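Local atomic coordinates of binary enterotoxin of Clostridium perfringens component a (Clostridium perfringens, PDB entry 5WTZ), a protein that uses NAD+ to ADP-ribosylate actin, acting as the enzymatic component of a binary, iota-like enterotoxin. Residues S86-P91 against T166-Y171. Residues are numbered along the deposited sequence; the frame is centred on the assembly and turned at random.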
loop_
_atom_site.group_PDB
_atom_site.type_symbol
_atom_site.label_atom_id
_atom_site.label_comp_id
_atom_site.label_asym_id
_atom_site.label_seq_id
_atom_site.Cartn_x
_atom_site.Cartn_y
_atom_site.Cartn_z
ATOM N N SER A 86 6.080 22.343 -5.972
ATOM C CA SER A 86 5.718 22.278 -7.382
ATOM C C SER A 86 4.372 21.576 -7.554
ATOM O O SER A 86 4.274 20.557 -8.235
ATOM C CB SER A 86 6.808 21.550 -8.180
ATOM O OG SER A 86 6.594 21.689 -9.573
ATOM N N MET A 87 3.334 22.132 -6.935
ATOM C CA MET A 87 2.001 21.542 -7.001
ATOM C C MET A 87 1.261 21.914 -8.286
ATOM O O MET A 87 1.360 23.041 -8.766
ATOM C CB MET A 87 1.182 21.970 -5.785
ATOM C CG MET A 87 1.765 21.501 -4.471
ATOM S SD MET A 87 0.775 22.026 -3.066
ATOM C CE MET A 87 1.464 20.977 -1.784
ATOM N N LEU A 88 0.520 20.958 -8.838
ATOM C CA LEU A 88 -0.270 21.203 -10.043
ATOM C C LEU A 88 -1.346 22.257 -9.796
ATOM O O LEU A 88 -2.018 22.231 -8.765
ATOM C CB LEU A 88 -0.921 19.909 -10.532
ATOM C CG LEU A 88 -0.013 18.738 -10.915
ATOM C CD1 LEU A 88 -0.878 17.614 -11.431
ATOM C CD2 LEU A 88 1.016 19.162 -11.957
ATOM N N THR A 89 -1.500 23.186 -10.739
ATOM C CA THR A 89 -2.523 24.228 -10.629
ATOM C C THR A 89 -3.886 23.676 -11.038
ATOM O O THR A 89 -4.931 24.192 -10.649
ATOM C CB THR A 89 -2.183 25.440 -11.508
ATOM O OG1 THR A 89 -2.072 25.018 -12.873
ATOM C CG2 THR A 89 -0.869 26.069 -11.069
ATOM N N LYS A 90 -3.849 22.611 -11.827
ATOM C CA LYS A 90 -5.040 21.974 -12.359
ATOM C C LYS A 90 -4.633 20.549 -12.729
ATOM O O LYS A 90 -3.434 20.261 -12.798
ATOM C CB LYS A 90 -5.578 22.742 -13.569
ATOM C CG LYS A 90 -4.655 22.733 -14.774
ATOM C CD LYS A 90 -4.738 24.050 -15.527
ATOM C CE LYS A 90 -4.316 23.900 -16.981
ATOM N NZ LYS A 90 -5.437 23.383 -17.832
ATOM N N PRO A 91 -5.614 19.655 -12.960
ATOM C CA PRO A 91 -5.272 18.266 -13.284
ATOM C C PRO A 91 -4.265 18.079 -14.423
ATOM O O PRO A 91 -4.230 18.860 -15.385
ATOM C CB PRO A 91 -6.622 17.672 -13.670
ATOM C CG PRO A 91 -7.571 18.398 -12.799
ATOM C CD PRO A 91 -7.069 19.818 -12.802
ATOM N N THR A 166 -1.549 18.321 -6.663
ATOM C CA THR A 166 -0.603 17.216 -6.524
ATOM C C THR A 166 0.817 17.756 -6.631
ATOM O O THR A 166 1.122 18.465 -7.573
ATOM C CB THR A 166 -0.790 16.126 -7.606
ATOM O OG1 THR A 166 -2.125 15.617 -7.566
ATOM C CG2 THR A 166 0.189 14.977 -7.392
ATOM N N PRO A 167 1.679 17.425 -5.660
ATOM C CA PRO A 167 3.110 17.694 -5.792
ATOM C C PRO A 167 3.674 16.889 -6.951
ATOM O O PRO A 167 3.722 15.663 -6.868
ATOM C CB PRO A 167 3.684 17.224 -4.453
ATOM C CG PRO A 167 2.528 17.218 -3.525
ATOM C CD PRO A 167 1.370 16.795 -4.371
ATOM N N ALA A 168 4.082 17.573 -8.014
ATOM C CA ALA A 168 4.471 16.926 -9.256
ATOM C C ALA A 168 5.501 17.787 -9.963
ATOM O O ALA A 168 5.148 18.648 -10.770
ATOM C CB ALA A 168 3.261 16.706 -10.142
ATOM N N ALA A 169 6.773 17.567 -9.655
ATOM C CA ALA A 169 7.833 18.444 -10.145
ATOM C C ALA A 169 8.375 18.008 -11.507
ATOM O O ALA A 169 8.519 16.810 -11.776
ATOM C CB ALA A 169 8.954 18.510 -9.125
ATOM N N SER A 170 8.665 18.988 -12.362
ATOM C CA SER A 170 9.291 18.738 -13.658
ATOM C C SER A 170 10.797 18.656 -13.463
ATOM O O SER A 170 11.405 19.557 -12.885
ATOM C CB SER A 170 8.940 19.831 -14.675
ATOM O OG SER A 170 7.631 19.660 -15.202
ATOM N N TYR A 171 11.396 17.572 -13.940
ATOM C CA TYR A 171 12.812 17.324 -13.692
ATOM C C TYR A 171 13.403 16.367 -14.728
ATOM O O TYR A 171 12.680 15.791 -15.549
ATOM C CB TYR A 171 13.001 16.757 -12.281
ATOM C CG TYR A 171 12.895 15.246 -12.223
ATOM C CD1 TYR A 171 11.669 14.609 -12.362
ATOM C CD2 TYR A 171 14.028 14.458 -12.043
ATOM C CE1 TYR A 171 11.567 13.225 -12.314
ATOM C CE2 TYR A 171 13.937 13.082 -11.995
ATOM C CZ TYR A 171 12.705 12.466 -12.132
ATOM O OH TYR A 171 12.620 11.090 -12.084
HETATM O O HOH W 1 8.857 21.556 -10.976
#
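Met-87 and Pro-167 face each other as a single antiparallel bridge, a non-hydrogen-bonded pair flanked by two backbone bonds: Ala-168 N donates to Ser-86 O at 3.0 Å, and Leu-88 N to Thr-166 O at 2.9 Å. The example illustrates how a loop can adhere to the edge of a sheet without becoming a strand. Both bonds are nearly straight at the hydrogen, yet in each the donor stands out of the carbonyl plane. Thr-166 O also receives a CA-H...O contact from Met-87 CA (3.3 Å).

Side chains extend the bridge in both directions. Leu-88 lies alongside Thr-166, pointing the same way; with CG anti to its own carbonyl carbon (chi1 -60°), its branch point sits 3.5 Å from Thr-166 O, while CD2 meets the methyl CB of Ala-168 at 3.8 Å. The extended Met-87, exposed to solvent, brings CE to Pro-167 CG in a looser apolar touch of 4.3 Å. On the Ser-86 side, OG is anti to the backbone N (chi1 -169°) and approaches Ala-169 CA; a water 2.7 Å from Ser-86 OG accepts a bond from Ser-170 N, continuing the join where direct bonding stops.

A second shell holds polar atoms of the 166-171 segment. Thr-166 OG1 bonds to Pro-163 O, and Arg-26 NH1 reaches both Ala-168 O and Ser-170 OG, which may ease the approach of the carbonyl oxygens of Ser-86 and Ala-168.

The contact lies far from the NAD+ pocket, within the first of two ADP-ribosyltransferase-like regions. Strand 168-171 is an outer strand of a three-stranded antiparallel sheet, bonded through alternate residues to strand 179-182; the loop from helix 70-83 to strand 92-98 meets its opposite edge, with Trp-30 of helix 16-31 touching Ser-86 and Ala-169.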